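Local coordinates for telomerase reverse transcriptase (Takifugu rubripes, PDB 4LMO), which elongates telomeres as the catalytic reverse transcriptase of telomerase, copying a template within the enzyme's RNA, at residues A[122-133]-A[212-221]; A[23-31]-A[50-58]. All blocks are in the same frame, centred on the assembly; numbering follows the deposited sequence.

Contact 1. Residues A[122-133]-A[212-221]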
loop_
_atom_site.group_PDB
_atom_site.type_symbol
_atom_site.label_atom_id
_atom_site.label_comp_id
_atom_site.label_asym_id
_atom_site.label_seq_id
_atom_site.Cartn_x
_atom_site.Cartn_y
_atom_site.Cartn_z
ATOM N N VAL A 122 -4.045 12.748 -1.597
ATOM C CA VAL A 122 -3.865 11.301 -1.526
ATOM C C VAL A 122 -2.371 10.968 -1.529
ATOM O O VAL A 122 -1.939 10.011 -0.876
ATOM C CB VAL A 122 -4.613 10.577 -2.668
ATOM C CG1 VAL A 122 -4.280 9.091 -2.691
ATOM C CG2 VAL A 122 -6.115 10.781 -2.523
ATOM N N TYR A 123 -1.586 11.774 -2.241
ATOM C CA TYR A 123 -0.131 11.655 -2.178
ATOM C C TYR A 123 0.419 11.940 -0.775
ATOM O O TYR A 123 1.233 11.172 -0.266
ATOM C CB TYR A 123 0.565 12.541 -3.218
ATOM C CG TYR A 123 2.055 12.636 -2.989
ATOM C CD1 TYR A 123 2.894 11.559 -3.282
ATOM C CD2 TYR A 123 2.624 13.789 -2.447
ATOM C CE1 TYR A 123 4.261 11.632 -3.056
ATOM C CE2 TYR A 123 3.989 13.872 -2.214
ATOM C CZ TYR A 123 4.802 12.791 -2.520
ATOM O OH TYR A 123 6.156 12.872 -2.293
ATOM N N LEU A 124 -0.011 13.043 -0.164
ATOM C CA LEU A 124 0.501 13.435 1.152
ATOM C C LEU A 124 0.255 12.349 2.201
ATOM O O LEU A 124 1.158 12.004 2.966
ATOM C CB LEU A 124 -0.088 14.778 1.600
ATOM C CG LEU A 124 0.301 16.024 0.798
ATOM C CD1 LEU A 124 -0.587 17.203 1.180
ATOM C CD2 LEU A 124 1.774 16.374 0.970
ATOM N N PHE A 125 -0.962 11.807 2.218
ATOM C CA PHE A 125 -1.303 10.675 3.079
ATOM C C PHE A 125 -0.403 9.466 2.820
ATOM O O PHE A 125 0.186 8.913 3.748
ATOM C CB PHE A 125 -2.773 10.277 2.910
ATOM C CG PHE A 125 -3.095 8.908 3.449
ATOM C CD1 PHE A 125 -3.078 8.661 4.822
ATOM C CD2 PHE A 125 -3.404 7.860 2.585
ATOM C CE1 PHE A 125 -3.366 7.399 5.316
ATOM C CE2 PHE A 125 -3.696 6.599 3.076
ATOM C CZ PHE A 125 -3.681 6.369 4.444
ATOM N N VAL A 126 -0.307 9.064 1.556
ATOM C CA VAL A 126 0.519 7.924 1.159
ATOM C C VAL A 126 2.001 8.176 1.456
ATOM O O VAL A 126 2.728 7.257 1.844
ATOM C CB VAL A 126 0.268 7.548 -0.323
ATOM C CG1 VAL A 126 1.530 7.032 -1.004
ATOM C CG2 VAL A 126 -0.862 6.533 -0.422
ATOM N N ARG A 127 2.426 9.430 1.295
ATOM C CA ARG A 127 3.800 9.839 1.581
ATOM C C ARG A 127 4.127 9.698 3.063
ATOM O O ARG A 127 5.194 9.193 3.420
ATOM C CB ARG A 127 4.039 11.283 1.135
ATOM C CG ARG A 127 5.506 11.681 1.078
ATOM C CD ARG A 127 5.676 13.189 1.082
ATOM N NE ARG A 127 5.412 13.764 2.400
ATOM C CZ ARG A 127 5.275 15.066 2.642
ATOM N NH1 ARG A 127 5.371 15.953 1.657
ATOM N NH2 ARG A 127 5.039 15.485 3.877
ATOM N N GLU A 128 3.208 10.151 3.917
ATOM C CA GLU A 128 3.378 10.058 5.368
ATOM C C GLU A 128 3.376 8.609 5.845
ATOM O O GLU A 128 4.083 8.261 6.793
ATOM C CB GLU A 128 2.302 10.861 6.109
ATOM C CG GLU A 128 2.398 12.376 5.947
ATOM C CD GLU A 128 3.778 12.929 6.258
ATOM O OE1 GLU A 128 4.386 12.524 7.271
ATOM O OE2 GLU A 128 4.260 13.781 5.485
ATOM N N CYS A 129 2.574 7.774 5.184
ATOM C CA CYS A 129 2.544 6.343 5.460
ATOM C C CYS A 129 3.882 5.677 5.137
ATOM O O CYS A 129 4.370 4.859 5.917
ATOM C CB CYS A 129 1.412 5.668 4.686
ATOM S SG CYS A 129 -0.239 6.073 5.295
ATOM N N LEU A 130 4.471 6.037 3.996
ATOM C CA LEU A 130 5.782 5.514 3.597
ATOM C C LEU A 130 6.873 5.869 4.608
ATOM O O LEU A 130 7.735 5.043 4.911
ATOM C CB LEU A 130 6.173 6.006 2.199
ATOM C CG LEU A 130 5.418 5.421 1.000
ATOM C CD1 LEU A 130 5.535 6.338 -0.204
ATOM C CD2 LEU A 130 5.899 4.015 0.663
ATOM N N LEU A 131 6.817 7.093 5.129
ATOM C CA LEU A 131 7.780 7.569 6.123
ATOM C C LEU A 131 7.620 6.902 7.489
ATOM O O LEU A 131 8.608 6.662 8.184
ATOM C CB LEU A 131 7.691 9.093 6.272
ATOM C CG LEU A 131 8.302 9.976 5.177
ATOM C CD1 LEU A 131 7.909 11.431 5.389
ATOM C CD2 LEU A 131 9.819 9.835 5.127
ATOM N N ALA A 132 6.379 6.604 7.871
ATOM C CA ALA A 132 6.095 6.019 9.183
ATOM C C ALA A 132 6.311 4.502 9.229
ATOM O O ALA A 132 6.599 3.947 10.293
ATOM C CB ALA A 132 4.682 6.366 9.625
ATOM N N VAL A 133 6.178 3.844 8.079
ATOM C CA VAL A 133 6.201 2.379 8.021
ATOM C C VAL A 133 7.517 1.801 7.478
ATOM O O VAL A 133 8.067 0.868 8.065
ATOM C CB VAL A 133 4.974 1.822 7.254
ATOM C CG1 VAL A 133 5.033 0.304 7.137
ATOM C CG2 VAL A 133 3.680 2.242 7.941
ATOM N N PHE A 212 1.705 -1.932 -1.431
ATOM C CA PHE A 212 1.585 -0.989 -0.326
ATOM C C PHE A 212 0.790 0.263 -0.700
ATOM O O PHE A 212 -0.306 0.478 -0.177
ATOM C CB PHE A 212 2.964 -0.633 0.258
ATOM C CG PHE A 212 2.897 0.085 1.579
ATOM C CD1 PHE A 212 2.644 -0.614 2.754
ATOM C CD2 PHE A 212 3.085 1.460 1.648
ATOM C CE1 PHE A 212 2.575 0.045 3.972
ATOM C CE2 PHE A 212 3.020 2.127 2.862
ATOM C CZ PHE A 212 2.762 1.419 4.026
ATOM N N VAL A 213 1.330 1.074 -1.607
ATOM C CA VAL A 213 0.717 2.357 -1.968
ATOM C C VAL A 213 -0.706 2.207 -2.510
ATOM O O VAL A 213 -1.644 2.811 -1.979
ATOM C CB VAL A 213 1.614 3.167 -2.932
ATOM C CG1 VAL A 213 0.849 4.328 -3.561
ATOM C CG2 VAL A 213 2.848 3.673 -2.196
ATOM N N VAL A 214 -0.866 1.385 -3.544
ATOM C CA VAL A 214 -2.184 1.126 -4.135
ATOM C C VAL A 214 -3.138 0.463 -3.131
ATOM O O VAL A 214 -4.340 0.744 -3.129
ATOM C CB VAL A 214 -2.064 0.311 -5.442
ATOM C CG1 VAL A 214 -3.410 -0.251 -5.880
ATOM C CG2 VAL A 214 -1.465 1.180 -6.540
ATOM N N GLY A 215 -2.591 -0.397 -2.274
ATOM C CA GLY A 215 -3.354 -1.012 -1.186
ATOM C C GLY A 215 -4.017 0.020 -0.290
ATOM O O GLY A 215 -5.205 -0.082 0.017
ATOM N N LEU A 216 -3.247 1.024 0.113
ATOM C CA LEU A 216 -3.753 2.108 0.950
ATOM C C LEU A 216 -4.853 2.897 0.250
ATOM O O LEU A 216 -5.880 3.213 0.853
ATOM C CB LEU A 216 -2.611 3.040 1.358
ATOM C CG LEU A 216 -1.489 2.408 2.190
ATOM C CD1 LEU A 216 -0.298 3.348 2.284
ATOM C CD2 LEU A 216 -1.988 2.018 3.573
ATOM N N VAL A 217 -4.627 3.207 -1.024
ATOM C CA VAL A 217 -5.596 3.925 -1.838
ATOM C C VAL A 217 -6.888 3.109 -1.970
ATOM O O VAL A 217 -7.982 3.641 -1.767
ATOM C CB VAL A 217 -5.006 4.300 -3.219
ATOM C CG1 VAL A 217 -6.035 5.018 -4.081
ATOM C CG2 VAL A 217 -3.771 5.173 -3.054
ATOM N N ARG A 218 -6.748 1.818 -2.284
ATOM C CA ARG A 218 -7.890 0.898 -2.391
ATOM C C ARG A 218 -8.719 0.807 -1.111
ATOM O O ARG A 218 -9.949 0.800 -1.166
ATOM C CB ARG A 218 -7.426 -0.507 -2.795
ATOM C CG ARG A 218 -7.480 -0.785 -4.288
ATOM C CD ARG A 218 -7.093 -2.221 -4.632
ATOM N NE ARG A 218 -7.814 -3.215 -3.831
ATOM C CZ ARG A 218 -9.029 -3.691 -4.104
ATOM N NH1 ARG A 218 -9.700 -3.271 -5.170
ATOM N NH2 ARG A 218 -9.580 -4.591 -3.302
ATOM N N ALA A 219 -8.043 0.738 0.033
ATOM C CA ALA A 219 -8.713 0.570 1.319
ATOM C C ALA A 219 -9.380 1.851 1.829
ATOM O O ALA A 219 -10.560 1.839 2.193
ATOM C CB ALA A 219 -7.740 0.020 2.353
ATOM N N CYS A 220 -8.627 2.952 1.832
ATOM C CA CYS A 220 -9.047 4.194 2.489
ATOM C C CYS A 220 -9.923 5.109 1.640
ATOM O O CYS A 220 -10.571 6.013 2.166
ATOM C CB CYS A 220 -7.821 4.974 2.969
ATOM S SG CYS A 220 -6.756 4.034 4.081
ATOM N N PHE A 221 -9.937 4.879 0.331
ATOM C CA PHE A 221 -10.664 5.746 -0.583
ATOM C C PHE A 221 -11.558 4.957 -1.529
ATOM O O PHE A 221 -11.406 3.742 -1.674
ATOM C CB PHE A 221 -9.685 6.598 -1.402
ATOM C CG PHE A 221 -8.817 7.502 -0.573
ATOM C CD1 PHE A 221 -9.241 8.785 -0.244
ATOM C CD2 PHE A 221 -7.570 7.075 -0.128
ATOM C CE1 PHE A 221 -8.440 9.622 0.524
ATOM C CE2 PHE A 221 -6.764 7.904 0.638
ATOM C CZ PHE A 221 -7.199 9.181 0.962
#
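Helix segments 122-133 and 212-220 pack against each other with their axes 10.3 Å apart at closest approach and their N-to-C directions at 127°, and their backbones come nearest at Val126 and Val213. Small beta-branched side chains suit this central place: CG1 of Val126 lies 3.8 Å from Val213 CG1, the two side chains crossing at about a right angle, while the other methyl, CG2, faces Val217 and Leu216. From the central valines the packing widens in both directions along the helices, and larger side chains take over. On the Val133 side, Phe212 meets two aliphatic side chains at neighbouring parts of its ring, both obliquely. Leu130 CD2 approaches its CD2 at 3.9 Å, and Val133 brings CB to the same distance from CZ at the far end of the ring. Leu216 sends CD1 to Cys129 CB at 3.8 Å.

Toward Phe221, the first residue to leave the helical conformation, the aromatic side chains meet. The edge of Phe221 points at the face of Phe125 in an offset edge-to-face pair, centroids 6.0 Å apart and planes at 68°. Val122 covers one face of the Phe221 ring in a CH-pi contact, CG2 4.1 Å from the centroid; this methyl reaches the ring because it stands anti to the carbonyl carbon, while CG1 turns to Val217. The sulfur of Cys220 completes the cluster, its SG 3.9 Å from Phe125 CZ in an oblique sulfur-aromatic contact.

Leu92 of helix 88-93 touches both Phe125 and Phe221, and Tyr88 reaches Cys129 and Val133. Phe235 of strand 234-237 packs on Val122 and Val217. The result is a wholly buried, apolar helix-helix interface near the centre of the largely helical telomerase RNA-binding domain.

Contact 2. Residues A[23-31]-A[50-58]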
loop_
_atom_site.group_PDB
_atom_site.type_symbol
_atom_site.label_atom_id
_atom_site.label_comp_id
_atom_site.label_asym_id
_atom_site.label_seq_id
_atom_site.Cartn_x
_atom_site.Cartn_y
_atom_site.Cartn_z
ATOM N N PHE A 23 -6.773 -4.405 4.357
ATOM C CA PHE A 23 -5.462 -4.038 3.817
ATOM C C PHE A 23 -4.468 -5.188 3.974
ATOM O O PHE A 23 -4.444 -5.859 5.009
ATOM C CB PHE A 23 -4.937 -2.770 4.504
ATOM C CG PHE A 23 -3.542 -2.382 4.097
ATOM C CD1 PHE A 23 -3.263 -1.983 2.794
ATOM C CD2 PHE A 23 -2.507 -2.393 5.024
ATOM C CE1 PHE A 23 -1.977 -1.618 2.423
ATOM C CE2 PHE A 23 -1.221 -2.022 4.661
ATOM C CZ PHE A 23 -0.955 -1.637 3.358
ATOM N N LEU A 24 -3.650 -5.391 2.941
ATOM C CA LEU A 24 -2.685 -6.495 2.870
ATOM C C LEU A 24 -1.966 -6.842 4.183
ATOM O O LEU A 24 -1.951 -8.002 4.597
ATOM C CB LEU A 24 -1.663 -6.240 1.752
ATOM C CG LEU A 24 -0.449 -7.169 1.607
ATOM C CD1 LEU A 24 -0.841 -8.630 1.420
ATOM C CD2 LEU A 24 0.436 -6.696 0.461
ATOM N N LEU A 25 -1.373 -5.839 4.825
ATOM C CA LEU A 25 -0.557 -6.067 6.018
ATOM C C LEU A 25 -1.377 -6.365 7.279
ATOM O O LEU A 25 -0.819 -6.737 8.312
ATOM C CB LEU A 25 0.405 -4.895 6.253
ATOM C CG LEU A 25 1.473 -4.570 5.201
ATOM C CD1 LEU A 25 2.357 -3.430 5.687
ATOM C CD2 LEU A 25 2.316 -5.790 4.856
ATOM N N ASN A 26 -2.696 -6.202 7.188
ATOM C CA ASN A 26 -3.601 -6.551 8.280
ATOM C C ASN A 26 -4.208 -7.940 8.112
ATOM O O ASN A 26 -4.938 -8.414 8.985
ATOM C CB ASN A 26 -4.712 -5.503 8.423
ATOM C CG ASN A 26 -4.219 -4.207 9.038
ATOM O OD1 ASN A 26 -3.197 -4.176 9.724
ATOM N ND2 ASN A 26 -4.949 -3.127 8.799
ATOM N N ARG A 27 -3.907 -8.585 6.988
ATOM C CA ARG A 27 -4.401 -9.932 6.718
ATOM C C ARG A 27 -3.614 -10.977 7.494
ATOM O O ARG A 27 -2.432 -10.791 7.793
ATOM C CB ARG A 27 -4.372 -10.241 5.219
ATOM C CG ARG A 27 -5.579 -9.710 4.464
ATOM C CD ARG A 27 -5.338 -9.676 2.965
ATOM N NE ARG A 27 -5.419 -10.997 2.341
ATOM C CZ ARG A 27 -5.155 -11.236 1.058
ATOM N NH1 ARG A 27 -4.788 -10.244 0.250
ATOM N NH2 ARG A 27 -5.256 -12.470 0.580
ATOM N N LYS A 28 -4.288 -12.072 7.825
ATOM C CA LYS A 28 -3.679 -13.163 8.571
ATOM C C LYS A 28 -3.294 -14.315 7.648
ATOM O O LYS A 28 -3.955 -14.554 6.636
ATOM C CB LYS A 28 -4.629 -13.650 9.670
ATOM C CG LYS A 28 -4.841 -12.638 10.790
ATOM C CD LYS A 28 -5.608 -13.244 11.953
ATOM C CE LYS A 28 -5.467 -12.387 13.203
ATOM N NZ LYS A 28 -6.185 -12.974 14.368
ATOM N N LYS A 29 -2.212 -15.009 7.993
ATOM C CA LYS A 29 -1.822 -16.223 7.281
ATOM C C LYS A 29 -2.678 -17.393 7.749
ATOM O O LYS A 29 -2.918 -17.562 8.947
ATOM C CB LYS A 29 -0.333 -16.532 7.477
ATOM C CG LYS A 29 0.107 -17.855 6.862
ATOM C CD LYS A 29 1.617 -17.969 6.751
ATOM C CE LYS A 29 2.055 -19.407 6.501
ATOM N NZ LYS A 29 1.537 -19.967 5.220
ATOM N N LYS A 30 -3.137 -18.192 6.790
ATOM C CA LYS A 30 -3.942 -19.368 7.086
ATOM C C LYS A 30 -3.066 -20.563 7.458
ATOM O O LYS A 30 -2.278 -21.049 6.642
ATOM C CB LYS A 30 -4.863 -19.707 5.909
ATOM C CG LYS A 30 -5.793 -20.880 6.172
ATOM C CD LYS A 30 -7.047 -20.811 5.318
ATOM C CE LYS A 30 -8.074 -21.838 5.771
ATOM N NZ LYS A 30 -8.476 -21.656 7.197
ATOM N N THR A 31 -3.203 -21.009 8.704
ATOM C CA THR A 31 -2.594 -22.251 9.167
ATOM C C THR A 31 -3.591 -23.393 8.949
ATOM O O THR A 31 -4.714 -23.160 8.491
ATOM C CB THR A 31 -2.194 -22.172 10.656
ATOM O OG1 THR A 31 -3.330 -21.790 11.443
ATOM C CG2 THR A 31 -1.072 -21.161 10.863
ATOM N N GLU A 50 6.542 -16.513 -2.956
ATOM C CA GLU A 50 5.227 -17.004 -3.387
ATOM C C GLU A 50 4.263 -15.923 -3.876
ATOM O O GLU A 50 3.426 -16.185 -4.742
ATOM C CB GLU A 50 4.553 -17.824 -2.281
ATOM C CG GLU A 50 5.064 -19.251 -2.152
ATOM C CD GLU A 50 6.253 -19.376 -1.219
ATOM O OE1 GLU A 50 6.780 -18.337 -0.773
ATOM O OE2 GLU A 50 6.668 -20.517 -0.928
ATOM N N GLY A 51 4.381 -14.720 -3.323
ATOM C CA GLY A 51 3.413 -13.658 -3.585
ATOM C C GLY A 51 2.349 -13.623 -2.505
ATOM O O GLY A 51 2.514 -14.241 -1.453
ATOM N N VAL A 52 1.252 -12.911 -2.769
ATOM C CA VAL A 52 0.161 -12.752 -1.794
ATOM C C VAL A 52 -0.521 -14.063 -1.386
ATOM O O VAL A 52 -1.023 -14.178 -0.266
ATOM C CB VAL A 52 -0.917 -11.738 -2.259
ATOM C CG1 VAL A 52 -0.388 -10.316 -2.174
ATOM C CG2 VAL A 52 -1.409 -12.043 -3.667
ATOM N N LEU A 53 -0.522 -15.046 -2.286
ATOM C CA LEU A 53 -1.205 -16.324 -2.050
ATOM C C LEU A 53 -0.497 -17.201 -1.017
ATOM O O LEU A 53 -1.031 -18.232 -0.592
ATOM C CB LEU A 53 -1.425 -17.085 -3.362
ATOM C CG LEU A 53 -2.369 -16.429 -4.380
ATOM C CD1 LEU A 53 -2.307 -17.140 -5.725
ATOM C CD2 LEU A 53 -3.800 -16.377 -3.859
ATOM N N TYR A 54 0.700 -16.778 -0.616
ATOM C CA TYR A 54 1.413 -17.388 0.498
ATOM C C TYR A 54 0.539 -17.381 1.756
ATOM O O TYR A 54 0.595 -18.311 2.561
ATOM C CB TYR A 54 2.738 -16.656 0.746
ATOM C CG TYR A 54 3.444 -17.063 2.018
ATOM C CD1 TYR A 54 4.211 -18.227 2.072
ATOM C CD2 TYR A 54 3.339 -16.287 3.170
ATOM C CE1 TYR A 54 4.852 -18.607 3.243
ATOM C CE2 TYR A 54 3.976 -16.657 4.343
ATOM C CZ TYR A 54 4.731 -17.815 4.374
ATOM O OH TYR A 54 5.362 -18.177 5.541
ATOM N N LEU A 55 -0.271 -16.333 1.903
ATOM C CA LEU A 55 -1.216 -16.207 3.012
ATOM C C LEU A 55 -2.307 -17.279 2.982
ATOM O O LEU A 55 -2.918 -17.585 4.010
ATOM C CB LEU A 55 -1.852 -14.809 3.022
ATOM C CG LEU A 55 -0.943 -13.616 3.345
ATOM C CD1 LEU A 55 -1.649 -12.291 3.095
ATOM C CD2 LEU A 55 -0.446 -13.690 4.778
ATOM N N ASN A 56 -2.535 -17.850 1.804
ATOM C CA ASN A 56 -3.578 -18.856 1.610
ATOM C C ASN A 56 -3.042 -20.284 1.512
ATOM O O ASN A 56 -3.801 -21.223 1.265
ATOM C CB ASN A 56 -4.422 -18.502 0.387
ATOM C CG ASN A 56 -5.166 -17.194 0.559
ATOM O OD1 ASN A 56 -6.082 -17.089 1.375
ATOM N ND2 ASN A 56 -4.772 -16.185 -0.210
ATOM N N GLY A 57 -1.736 -20.436 1.710
ATOM C CA GLY A 57 -1.109 -21.750 1.768
ATOM C C GLY A 57 -0.197 -22.108 0.609
ATOM O O GLY A 57 0.326 -23.216 0.563
ATOM N N LEU A 58 0.000 -21.183 -0.328
ATOM C CA LEU A 58 0.856 -21.449 -1.485
ATOM C C LEU A 58 2.312 -21.602 -1.061
ATOM O O LEU A 58 2.856 -20.753 -0.349
ATOM C CB LEU A 58 0.709 -20.361 -2.551
ATOM C CG LEU A 58 1.377 -20.596 -3.913
ATOM C CD1 LEU A 58 0.759 -21.771 -4.662
ATOM C CD2 LEU A 58 1.299 -19.331 -4.754
HETATM O O HOH W 1 2.223 -20.827 2.527
#
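The backbone carbonyl O of Tyr54 is gripped three times, by Gly57 N, by a weak hydrogen bond from Lys29 NZ at 3.3 Å and by a water that donates to it at 3.0 Å. That same water accepts from Lys29 NZ and donates to Leu58 O, so a single ammonium group ties together the exit of the 3-10 segment that ends at Asn56. The motif joined here is a short two-stranded antiparallel hairpin, 29-30 with 35-36, whose first strand lies against this segment. Lysine suits the place because its long chain can lie along an aromatic ring and still deliver a charge. CD runs 3.6 Å from Tyr54 CE2, and the bend at the last torsion (chi4 62°) brings NZ over one face of the ring in a cation-pi contact, 4.1 Å from the centroid. Tyr54 OH is hydrogen-bonded to Asp42 of helix 40-48, which holds the far end of the ring; the nearby carboxylate may also steady the lysine charge.

One residue on, the backbones join directly: Lys30 N gives Leu55 O a nearly straight hydrogen bond of 2.9 Å. Leu55 is the main apolar plug of the contact. Its CD2 branch packs on Lys29, 3.9 Å from CB, whereas CD1 points to the other end of 23-31, meeting Leu24 CD1 and the side chain of Arg27. Leu24 also crosses Val52 at about a right angle, and it touches Trp207 of helix 191-220 as well.

Arginine suits its place through its flat face: the Arg27 guanidinium rests with one face over the methyl Leu55 CD1. At its edge two N-H-bearing groups meet without a bond being implied, Asn56 ND2 lying 3.8 Å from Arg27 NH2.

Overall arrangement
From the N terminus the chain passes the RNA-binding TFLY motif at 10-15, then enters contact 2, where 50-58 returns to 23-31 and closes a short loop holding strand 35-36 and helix 40-48. Contact 1 opens only later: 122-133 is met by 212-221, and the intervening 78 residues, mostly helical, form a much longer loop. The two loops are therefore in series, neither enclosing nor crossing the other. Their centres lie about 20 Å apart, yet they meet at one seam, where Phe23 packs on the backbone of 212-216 and Leu25 CD1 touches Phe212 CE1. Helix 191-220 thus joins the buried helical centre to the N-terminal part of the domain.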